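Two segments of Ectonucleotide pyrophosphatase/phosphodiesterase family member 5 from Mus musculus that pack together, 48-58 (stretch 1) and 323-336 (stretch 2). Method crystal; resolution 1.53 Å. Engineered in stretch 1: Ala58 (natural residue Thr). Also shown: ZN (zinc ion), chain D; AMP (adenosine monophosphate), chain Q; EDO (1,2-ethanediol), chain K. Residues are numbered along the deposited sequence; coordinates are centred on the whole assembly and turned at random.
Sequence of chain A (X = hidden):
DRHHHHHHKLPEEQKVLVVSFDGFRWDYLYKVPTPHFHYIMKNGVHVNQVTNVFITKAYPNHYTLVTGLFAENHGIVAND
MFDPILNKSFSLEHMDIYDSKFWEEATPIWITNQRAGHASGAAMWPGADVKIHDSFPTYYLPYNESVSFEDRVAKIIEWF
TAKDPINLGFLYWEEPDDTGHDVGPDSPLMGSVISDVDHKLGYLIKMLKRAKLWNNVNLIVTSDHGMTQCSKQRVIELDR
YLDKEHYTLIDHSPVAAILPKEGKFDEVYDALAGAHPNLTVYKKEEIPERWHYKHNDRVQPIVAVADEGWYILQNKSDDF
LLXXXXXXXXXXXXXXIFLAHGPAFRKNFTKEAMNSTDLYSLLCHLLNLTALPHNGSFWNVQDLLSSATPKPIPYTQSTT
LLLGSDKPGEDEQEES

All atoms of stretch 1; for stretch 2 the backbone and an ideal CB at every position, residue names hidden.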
ATOM      1  N   ASN A  48       1.146  -6.422  15.969  1.00  9.61           N
ATOM      2  CA  ASN A  48       2.585  -6.508  15.705  1.00  9.99           C
ATOM      3  C   ASN A  48       2.905  -6.790  14.238  1.00  7.94           C
ATOM      4  O   ASN A  48       3.787  -6.144  13.653  1.00 10.31           O
ATOM      5  CB  ASN A  48       3.223  -7.600  16.565  1.00  9.85           C
ATOM      6  CG  ASN A  48       3.457  -7.170  17.985  1.00  9.66           C
ATOM      7  OD1 ASN A  48       3.540  -5.981  18.297  1.00 13.07           O
ATOM      8  ND2 ASN A  48       3.647  -8.163  18.865  1.00 12.39           N
ATOM      9  N   GLN A  49       2.280  -7.821  13.657  1.00  9.67           N
ATOM     10  CA  GLN A  49       2.675  -8.360  12.351  1.00  8.68           C
ATOM     11  C   GLN A  49       1.471  -8.401  11.419  1.00  7.59           C
ATOM     12  O   GLN A  49       0.633  -9.302  11.501  1.00 10.21           O
ATOM     13  CB  GLN A  49       3.305  -9.742  12.482  1.00 11.22           C
ATOM     14  CG  GLN A  49       4.713  -9.675  13.030  1.00 11.39           C
ATOM     15  CD  GLN A  49       5.699  -8.976  12.078  1.00 13.35           C
ATOM     16  OE1 GLN A  49       5.990  -9.464  10.991  1.00 15.11           O
ATOM     17  NE2 GLN A  49       6.183  -7.825  12.477  1.00 18.41           N
ATOM     18  N   VAL A  50       1.452  -7.436  10.511  1.00  8.65           N
ATOM     19  CA  VAL A  50       0.442  -7.308   9.467  1.00  7.42           C
ATOM     20  C   VAL A  50       1.018  -7.887   8.199  1.00  8.30           C
ATOM     21  O   VAL A  50       1.989  -7.347   7.646  1.00  8.64           O
ATOM     22  CB  VAL A  50       0.065  -5.846   9.232  1.00  9.12           C
ATOM     23  CG1 VAL A  50      -0.954  -5.725   8.065  1.00 10.99           C
ATOM     24  CG2 VAL A  50      -0.422  -5.209  10.518  1.00 12.34           C
ATOM     25  N   THR A  51       0.446  -8.982   7.741  1.00  7.77           N
ATOM     26  CA  THR A  51       0.831  -9.514   6.445  1.00  7.79           C
ATOM     27  C   THR A  51       0.063  -8.757   5.377  1.00  7.42           C
ATOM     28  O   THR A  51      -1.169  -8.887   5.270  1.00  8.76           O
ATOM     29  CB  THR A  51       0.553 -11.007   6.351  1.00 10.44           C
ATOM     30  OG1 THR A  51       1.329 -11.684   7.328  1.00 14.00           O
ATOM     31  CG2 THR A  51       0.934 -11.512   4.991  1.00 12.44           C
ATOM     32  N   ASN A  52       0.787  -7.956   4.609  1.00  8.31           N
ATOM     33  CA  ASN A  52       0.220  -7.177   3.517  1.00  7.06           C
ATOM     34  C   ASN A  52       0.222  -8.051   2.262  1.00  8.05           C
ATOM     35  O   ASN A  52       0.276  -9.282   2.364  1.00 10.30           O
ATOM     36  CB  ASN A  52       0.975  -5.841   3.394  1.00  7.84           C
ATOM     37  CG  ASN A  52       2.496  -6.004   3.205  1.00  7.62           C
ATOM     38  OD1 ASN A  52       3.083  -7.065   3.479  1.00  9.30           O
ATOM     39  ND2 ASN A  52       3.148  -4.917   2.765  1.00  7.03           N
ATOM     40  N   VAL A  53       0.074  -7.458   1.077  1.00  7.64           N
ATOM     41  CA  VAL A  53      -0.070  -8.264  -0.130  1.00  7.33           C
ATOM     42  C   VAL A  53       1.103  -8.060  -1.080  1.00  6.63           C
ATOM     43  O   VAL A  53       1.745  -6.997  -1.149  1.00  7.52           O
ATOM     44  CB  VAL A  53      -1.400  -8.032  -0.887  1.00 10.49           C
ATOM     45  CG1 VAL A  53      -2.585  -8.355  -0.003  1.00 13.08           C
ATOM     46  CG2 VAL A  53      -1.504  -6.664  -1.475  1.00 12.63           C
ATOM     47  N   PHE A  54       1.340  -9.108  -1.862  1.00  8.46           N
ATOM     48  CA  PHE A  54       2.332  -9.103  -2.926  1.00  8.28           C
ATOM     49  C   PHE A  54       1.738  -8.506  -4.188  1.00  6.67           C
ATOM     50  O   PHE A  54       0.584  -8.825  -4.521  1.00  9.01           O
ATOM     51  CB  PHE A  54       2.776 -10.539  -3.177  1.00  8.06           C
ATOM     52  CG  PHE A  54       3.955 -10.690  -4.084  1.00  9.34           C
ATOM     53  CD1 PHE A  54       5.251 -10.497  -3.618  1.00  9.73           C
ATOM     54  CD2 PHE A  54       3.780 -11.094  -5.395  1.00 10.94           C
ATOM     55  CE1 PHE A  54       6.342 -10.685  -4.456  1.00 11.95           C
ATOM     56  CE2 PHE A  54       4.872 -11.292  -6.226  1.00 12.27           C
ATOM     57  CZ  PHE A  54       6.145 -11.078  -5.760  1.00 12.52           C
ATOM     58  N   ILE A  55       2.469  -7.669  -4.929  1.00  8.14           N
ATOM     59  CA  ILE A  55       3.773  -7.125  -4.563  1.00  6.10           C
ATOM     60  C   ILE A  55       3.615  -6.005  -3.543  1.00  6.48           C
ATOM     61  O   ILE A  55       2.614  -5.300  -3.512  1.00  7.30           O
ATOM     62  CB  ILE A  55       4.542  -6.627  -5.814  1.00  8.21           C
ATOM     63  CG1 ILE A  55       3.879  -5.399  -6.444  1.00  8.19           C
ATOM     64  CG2 ILE A  55       4.681  -7.749  -6.824  1.00  8.71           C
ATOM     65  CD1 ILE A  55       4.648  -4.829  -7.619  1.00 11.93           C
ATOM     66  N   THR A  56       4.646  -5.819  -2.718  1.00  6.38           N
ATOM     67  CA  THR A  56       4.538  -4.950  -1.552  1.00  6.01           C
ATOM     68  C   THR A  56       4.902  -3.507  -1.918  1.00  5.98           C
ATOM     69  O   THR A  56       5.861  -2.902  -1.394  1.00  6.18           O
ATOM     70  CB  THR A  56       5.385  -5.502  -0.398  1.00  7.09           C
ATOM     71  OG1 THR A  56       6.744  -5.719  -0.813  1.00  7.11           O
ATOM     72  CG2 THR A  56       4.806  -6.805   0.147  1.00  7.67           C
ATOM     73  N   LYS A  57       4.087  -2.955  -2.832  1.00  6.11           N
ATOM     74  CA  LYS A  57       4.158  -1.575  -3.312  1.00  6.89           C
ATOM     75  C   LYS A  57       2.857  -0.837  -3.001  1.00  4.95           C
ATOM     76  O   LYS A  57       1.846  -1.431  -2.602  1.00  7.37           O
ATOM     77  CB  LYS A  57       4.453  -1.531  -4.826  1.00  8.52           C
ATOM     78  CG  LYS A  57       5.736  -2.248  -5.251  1.00 13.99           C
ATOM     79  CD  LYS A  57       6.839  -1.318  -5.424  1.00 17.71           C
ATOM     80  CE  LYS A  57       8.080  -1.863  -6.075  1.00 15.37           C
ATOM     81  NZ  LYS A  57       9.186  -0.916  -5.659  1.00 28.63           N
ATOM     82  N   ALA A  58       2.856   0.481  -3.220  1.00  5.22           N
ATOM     83  CA  ALA A  58       1.739   1.332  -2.803  1.00  6.98           C
ATOM     84  C   ALA A  58       0.417   0.973  -3.473  1.00  7.15           C
ATOM     85  O   ALA A  58      -0.616   0.880  -2.800  1.00  7.12           O
ATOM     86  CB  ALA A  58       2.072   2.796  -3.080  1.00  7.98           C
ATOM     87  N   UNK A 323      16.988   2.325  -0.129  1.00  7.56           N
ATOM     88  CA  UNK A 323      15.881   1.582   0.443  1.00  6.42           C
ATOM     89  C   UNK A 323      14.898   1.178  -0.641  1.00  7.87           C
ATOM     90  O   UNK A 323      14.611   1.958  -1.561  1.00  7.18           O
ATOM     91  CB  UNK A 323      15.178   2.408   1.522  1.00  6.42           C
ATOM     92  N   UNK A 324      14.352  -0.025  -0.515  1.00  6.17           N
ATOM     93  CA  UNK A 324      13.254  -0.371  -1.399  1.00  5.66           C
ATOM     94  C   UNK A 324      12.340  -1.411  -0.761  1.00  5.82           C
ATOM     95  O   UNK A 324      12.593  -1.952   0.326  1.00  5.51           O
ATOM     96  CB  UNK A 324      13.792  -0.887  -2.735  1.00  5.66           C
ATOM     97  N   UNK A 325      11.247  -1.666  -1.470  1.00  6.16           N
ATOM     98  CA  UNK A 325      10.200  -2.581  -1.057  1.00  5.38           C
ATOM     99  C   UNK A 325       9.574  -3.137  -2.330  1.00  4.67           C
ATOM    100  O   UNK A 325       9.924  -2.732  -3.441  1.00  6.55           O
ATOM    101  CB  UNK A 325       9.163  -1.894  -0.167  1.00  5.38           C
ATOM    102  N   UNK A 326       8.628  -4.045  -2.164  1.00  5.40           N
ATOM    103  CA  UNK A 326       8.086  -4.816  -3.265  1.00  6.85           C
ATOM    104  C   UNK A 326       8.355  -6.294  -3.148  1.00  5.57           C
ATOM    105  O   UNK A 326       7.697  -7.091  -3.835  1.00 10.36           O
ATOM    106  CB  UNK A 326       8.654  -4.301  -4.589  1.00  6.85           C
ATOM    107  N   UNK A 327       9.270  -6.669  -2.256  1.00  6.39           N
ATOM    108  CA  UNK A 327       9.673  -8.041  -2.008  1.00  7.10           C
ATOM    109  C   UNK A 327       8.533  -8.886  -1.423  1.00  7.63           C
ATOM    110  O   UNK A 327       7.485  -8.390  -0.999  1.00  7.91           O
ATOM    111  CB  UNK A 327      10.877  -8.062  -1.064  1.00  7.10           C
ATOM    112  N   UNK A 328       8.777 -10.199  -1.416  1.00  7.11           N
ATOM    113  CA  UNK A 328       7.938 -11.202  -0.770  1.00  7.34           C
ATOM    114  C   UNK A 328       7.222 -10.648   0.463  1.00  5.03           C
ATOM    115  O   UNK A 328       7.871 -10.148   1.398  1.00  6.81           O
ATOM    116  CB  UNK A 328       8.785 -12.414  -0.377  1.00  7.34           C
ATOM    117  N   UNK A 329       5.881 -10.762   0.495  1.00  7.16           N
ATOM    118  CA  UNK A 329       5.111 -10.241   1.619  1.00  8.20           C
ATOM    119  C   UNK A 329       5.238 -11.088   2.880  1.00  5.84           C
ATOM    120  O   UNK A 329       4.699 -10.697   3.919  1.00  9.46           O
ATOM    121  CB  UNK A 329       3.636 -10.134   1.226  1.00  8.20           C
ATOM    122  N   UNK A 330       5.901 -12.245   2.820  1.00  7.99           N
ATOM    123  CA  UNK A 330       6.182 -12.980   4.045  1.00  9.70           C
ATOM    124  C   UNK A 330       7.304 -12.345   4.855  1.00  8.58           C
ATOM    125  O   UNK A 330       7.482 -12.686   6.026  1.00 11.14           O
ATOM    126  CB  UNK A 330       6.540 -14.430   3.714  1.00  9.70           C
ATOM    127  N   UNK A 331       8.079 -11.463   4.249  1.00  8.26           N
ATOM    128  CA  UNK A 331       9.232 -10.882   4.918  1.00  7.24           C
ATOM    129  C   UNK A 331       8.798  -9.839   5.934  1.00  8.02           C
ATOM    130  O   UNK A 331       8.052  -8.903   5.605  1.00  8.47           O
ATOM    131  CB  UNK A 331      10.188 -10.262   3.897  1.00  7.24           C
ATOM    132  N   UNK A 332       9.351  -9.942   7.145  1.00  8.44           N
ATOM    133  CA  UNK A 332       8.983  -9.013   8.208  1.00  7.95           C
ATOM    134  C   UNK A 332       9.257  -7.563   7.821  1.00  7.69           C
ATOM    135  O   UNK A 332       8.466  -6.664   8.168  1.00  6.50           O
ATOM    136  CB  UNK A 332       9.740  -9.359   9.492  1.00  7.95           C
ATOM    137  N   UNK A 333      10.361  -7.309   7.100  1.00  5.55           N
ATOM    138  CA  UNK A 333      10.706  -5.932   6.768  1.00  5.51           C
ATOM    139  C   UNK A 333       9.694  -5.300   5.816  1.00  4.70           C
ATOM    140  O   UNK A 333       9.651  -4.070   5.719  1.00  6.55           O
ATOM    141  CB  UNK A 333      12.104  -5.878   6.149  1.00  5.51           C
ATOM    142  N   UNK A 334       8.892  -6.108   5.117  1.00  5.90           N
ATOM    143  CA  UNK A 334       7.854  -5.570   4.238  1.00  6.42           C
ATOM    144  C   UNK A 334       6.561  -5.247   4.973  1.00  6.28           C
ATOM    145  O   UNK A 334       5.659  -4.648   4.363  1.00  6.15           O
ATOM    146  CB  UNK A 334       7.562  -6.563   3.111  1.00  6.42           C
ATOM    147  N   UNK A 335       6.470  -5.571   6.286  1.00  5.42           N
ATOM    148  CA  UNK A 335       5.191  -5.438   6.981  1.00  5.60           C
ATOM    149  C   UNK A 335       4.991  -4.030   7.549  1.00  5.14           C
ATOM    150  O   UNK A 335       5.915  -3.442   8.122  1.00  7.47           O
ATOM    151  CB  UNK A 335       5.098  -6.470   8.107  1.00  5.60           C
ATOM    152  N   UNK A 336       3.781  -3.491   7.411  1.00  5.68           N
ATOM    153  CA  UNK A 336       3.474  -2.151   7.905  1.00  6.39           C
ATOM    154  C   UNK A 336       3.014  -2.135   9.354  1.00  5.36           C
ATOM    155  O   UNK A 336       2.491  -3.116   9.874  1.00  8.53           O
ATOM    156  CB  UNK A 336       2.397  -1.511   7.026  1.00  6.39           C
TER
HETATM  157 ZN    ZN D 501       8.172   3.385  -1.924  1.00  7.05          ZN
HETATM  158  P   AMP Q 524       5.525   3.305  -3.391  1.00  7.97           P
HETATM  159  O1P AMP Q 524       5.130   2.043  -4.098  1.00  9.16           O
HETATM  160  O2P AMP Q 524       7.032   3.568  -3.501  1.00  7.94           O
HETATM  161  O3P AMP Q 524       5.074   3.344  -1.934  1.00  8.37           O
HETATM  162  O5' AMP Q 524       4.794   4.537  -4.105  1.00 10.53           O
HETATM  163  C5' AMP Q 524       4.564   5.738  -3.353  1.00 11.55           C
HETATM  164  C4' AMP Q 524       4.680   6.995  -4.170  1.00 10.46           C
HETATM  165  O4' AMP Q 524       3.513   7.118  -4.972  1.00 15.30           O
HETATM  166  C3' AMP Q 524       4.723   8.266  -3.320  1.00 12.73           C
HETATM  167  O3' AMP Q 524       6.021   8.819  -3.321  1.00 20.69           O
HETATM  168  C2' AMP Q 524       3.739   9.227  -3.997  1.00 14.89           C
HETATM  169  O2' AMP Q 524       4.256  10.496  -4.292  1.00 22.33           O
HETATM  170  C1' AMP Q 524       3.333   8.483  -5.253  1.00 16.30           C
HETATM  171  N9  AMP Q 524       1.951   8.698  -5.619  1.00 15.95           N
HETATM  172  C8  AMP Q 524       0.853   8.343  -4.930  1.00 16.93           C
HETATM  173  N7  AMP Q 524      -0.257   8.701  -5.622  1.00 15.49           N
HETATM  174  C5  AMP Q 524       0.179   9.283  -6.771  1.00 15.19           C
HETATM  175  C6  AMP Q 524      -0.443   9.884  -7.968  1.00 16.24           C
HETATM  176  N6  AMP Q 524      -1.783   9.936  -8.071  1.00 17.62           N
HETATM  177  N1  AMP Q 524       0.356  10.369  -8.934  1.00 17.15           N
HETATM  178  C2  AMP Q 524       1.698  10.328  -8.861  1.00 21.77           C
HETATM  179  N3  AMP Q 524       2.347   9.791  -7.814  1.00 19.39           N
HETATM  180  C4  AMP Q 524       1.629   9.282  -6.761  1.00 15.36           C
HETATM  181  C1  EDO K 518      -2.365 -11.010   2.999  1.00 26.29           C
HETATM  182  O1  EDO K 518      -3.238  -9.935   3.438  1.00 28.09           O
HETATM  183  C2  EDO K 518      -2.878 -12.423   3.337  1.00 31.39           C
HETATM  184  O2  EDO K 518      -1.941 -13.438   2.874  1.00 30.05           O

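Position 323 lies beyond the reach of stretch 1, so nothing visible selects its side chain; it is Gly323. At 324 the CB lies 5.5 Å from Lys57 NZ, and an acceptor of medium length would suit the ammonium group. The residue is Asn324, whose OD1 accepts a hydrogen bond from the backbone N of the next residue and lies 3.3 Å from Lys57 NZ; a water joins Lys57 NZ to Asn324 ND2.

Position 325 is richer in clues. Its CB is 3.7 Å from Thr56 O, a carbonyl in want of a donor, and the zinc ion and the AMP phosphate lie on the same side. A metal ligand is called for, whether carboxylate, cysteine or imidazole, but an imidazole can also donate from its other nitrogen. His325 does both: NE2 binds zinc at 2.1 Å, while ND1 donates to Thr56 O at 2.8 Å.

At 326 the backbone angles (116/-14) would jam a CB against the preceding carbonyl, and an ideal CB would also sit 2.9 Å from Lys57 CE, a clash. The backbone angles alone call for glycine, the contact with Lys57 CE agrees, and Gly326 it is. Its bare backbone passes close to Thr56, whose N donates a weak hydrogen bond to Gly326 O at 3.5 Å.

Positions 327 and 328 point their CB atoms away from stretch 1, leaving many types possible. Tyr327 meets stretch 1 chiefly through its backbone, its O accepting from Thr56 OG1 at 2.8 Å. Position 328 begins a type I turn, where the short acceptor side chain of Asp, Asn or Ser can bond to a backbone NH two residues on; Asp328 OD1 accepts from the N of 330 at 3.0 Å.

The CB at 329 points toward stretch 1, 3.6 Å from Asn52 O and 3.7 Å from Thr56 CG2. Little room and an exposed acceptor favour a short donor such as Ser, Thr or Asn. Asn329 sends ND2 to Asn52 O at 2.8 Å in a nearly straight bond, while its CB packs on the Thr56 methyl.

Positions 330, 331 and 333 make no contact here and tolerate much: Ala330, Leu331 and Glu333. At 332 the CB is 4.0 Å from Gln49 OE1, so a small residue fits easily; Ala332 touches that oxygen through its methyl group.

The CB at 334 faces Thr56 CG2 and Asn52 OD1, and a flexible apolar chain could turn aside from them. Met334 does so, bringing SD within 3.3 Å of Thr56 OG1; its O accepts a weak bond from Asn52 ND2.

At 335 the CB is only 3.3 Å from Val50 O and 4.3 Å from Gln49 OE1, an acceptor. A flat donor would suit. His335 lays one ring face against Val50 O, donates from ND1 to Gln49 OE1 at 2.8 Å, and uses NE2 to hold Asn329 O at 2.7 Å.

Position 336 lies beside Val50, with phi near -88°, admitting small apolar residues or proline. Pro336 sets CG 3.9 Å from Val50 CG1.

Stretch 2 323-336: GNHGYDNALAEMHP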
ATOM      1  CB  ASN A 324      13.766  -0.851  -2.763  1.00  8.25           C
ATOM      2  CG  ASN A 324      12.763  -0.595  -3.896  1.00 13.09           C
ATOM      3  OD1 ASN A 324      11.730   0.062  -3.726  1.00  9.51           O
ATOM      4  ND2 ASN A 324      13.054  -1.164  -5.055  1.00 18.00           N
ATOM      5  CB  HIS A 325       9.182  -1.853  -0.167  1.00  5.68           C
ATOM      6  CG  HIS A 325       8.614  -0.635  -0.820  1.00  4.35           C
ATOM      7  ND1 HIS A 325       7.493  -0.682  -1.617  1.00  5.94           N
ATOM      8  CD2 HIS A 325       9.078   0.636  -0.895  1.00  6.17           C
ATOM      9  CE1 HIS A 325       7.253   0.527  -2.104  1.00  6.56           C
ATOM     10  NE2 HIS A 325       8.213   1.338  -1.697  1.00  4.86           N
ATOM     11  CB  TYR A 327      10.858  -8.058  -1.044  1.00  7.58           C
ATOM     12  CG  TYR A 327      12.030  -7.225  -1.511  1.00  7.01           C
ATOM     13  CD1 TYR A 327      12.966  -7.750  -2.389  1.00  8.34           C
ATOM     14  CD2 TYR A 327      12.188  -5.915  -1.104  1.00  7.35           C
ATOM     15  CE1 TYR A 327      14.041  -6.992  -2.832  1.00  7.56           C
ATOM     16  CE2 TYR A 327      13.251  -5.151  -1.544  1.00  7.74           C
ATOM     17  CZ  TYR A 327      14.174  -5.688  -2.404  1.00  7.71           C
ATOM     18  OH  TYR A 327      15.223  -4.919  -2.843  1.00 10.48           O
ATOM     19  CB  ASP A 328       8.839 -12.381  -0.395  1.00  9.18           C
ATOM     20  CG  ASP A 328       8.090 -13.620   0.033  1.00 10.44           C
ATOM     21  OD1 ASP A 328       6.902 -13.562   0.369  1.00 10.83           O
ATOM     22  OD2 ASP A 328       8.751 -14.676   0.048  1.00 15.18           O
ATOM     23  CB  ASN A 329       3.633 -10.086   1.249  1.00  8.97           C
ATOM     24  CG  ASN A 329       2.956 -11.401   0.943  1.00  9.71           C
ATOM     25  OD1 ASN A 329       3.572 -12.350   0.436  1.00 11.14           O
ATOM     26  ND2 ASN A 329       1.669 -11.466   1.241  1.00 10.10           N
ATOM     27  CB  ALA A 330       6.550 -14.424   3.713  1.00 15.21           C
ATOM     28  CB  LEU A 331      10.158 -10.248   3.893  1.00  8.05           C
ATOM     29  CG  LEU A 331      10.819 -11.206   2.914  1.00  9.58           C
ATOM     30  CD1 LEU A 331      11.369 -10.429   1.743  1.00 11.00           C
ATOM     31  CD2 LEU A 331      11.939 -11.981   3.590  1.00 15.01           C
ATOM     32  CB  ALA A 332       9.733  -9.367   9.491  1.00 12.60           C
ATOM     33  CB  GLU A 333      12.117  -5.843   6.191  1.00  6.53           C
ATOM     34  CG  GLU A 333      13.169  -6.095   7.281  1.00  8.48           C
ATOM     35  CD  GLU A 333      14.605  -5.984   6.878  1.00 25.38           C
ATOM     36  OE1 GLU A 333      14.913  -5.386   5.853  1.00 30.26           O
ATOM     37  OE2 GLU A 333      15.454  -6.527   7.636  1.00 30.20           O
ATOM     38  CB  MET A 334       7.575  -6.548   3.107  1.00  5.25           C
ATOM     39  CG  MET A 334       8.707  -6.680   2.121  1.00  6.35           C
ATOM     40  SD  MET A 334       9.178  -5.130   1.338  1.00  6.99           S
ATOM     41  CE  MET A 334      10.587  -4.669   2.286  1.00  8.68           C
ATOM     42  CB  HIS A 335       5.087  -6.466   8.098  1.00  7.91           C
ATOM     43  CG  HIS A 335       5.035  -7.867   7.584  1.00  7.13           C
ATOM     44  ND1 HIS A 335       5.212  -8.971   8.384  1.00  9.94           N
ATOM     45  CD2 HIS A 335       4.847  -8.338   6.330  1.00  8.03           C
ATOM     46  CE1 HIS A 335       5.135 -10.066   7.646  1.00 11.30           C
ATOM     47  NE2 HIS A 335       4.895  -9.706   6.397  1.00 10.37           N
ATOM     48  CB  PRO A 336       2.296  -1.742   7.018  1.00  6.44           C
ATOM     49  CG  PRO A 336       1.564  -3.041   6.817  1.00  6.88           C
ATOM     50  CD  PRO A 336       2.651  -4.093   6.696  1.00  5.65           C
TER
HETATM   51  O   HOH W   1       3.382  -5.466  10.915  1.00  9.37           O
HETATM   52  O   HOH W   2      11.574   0.160  -7.463  1.00 30.48           O
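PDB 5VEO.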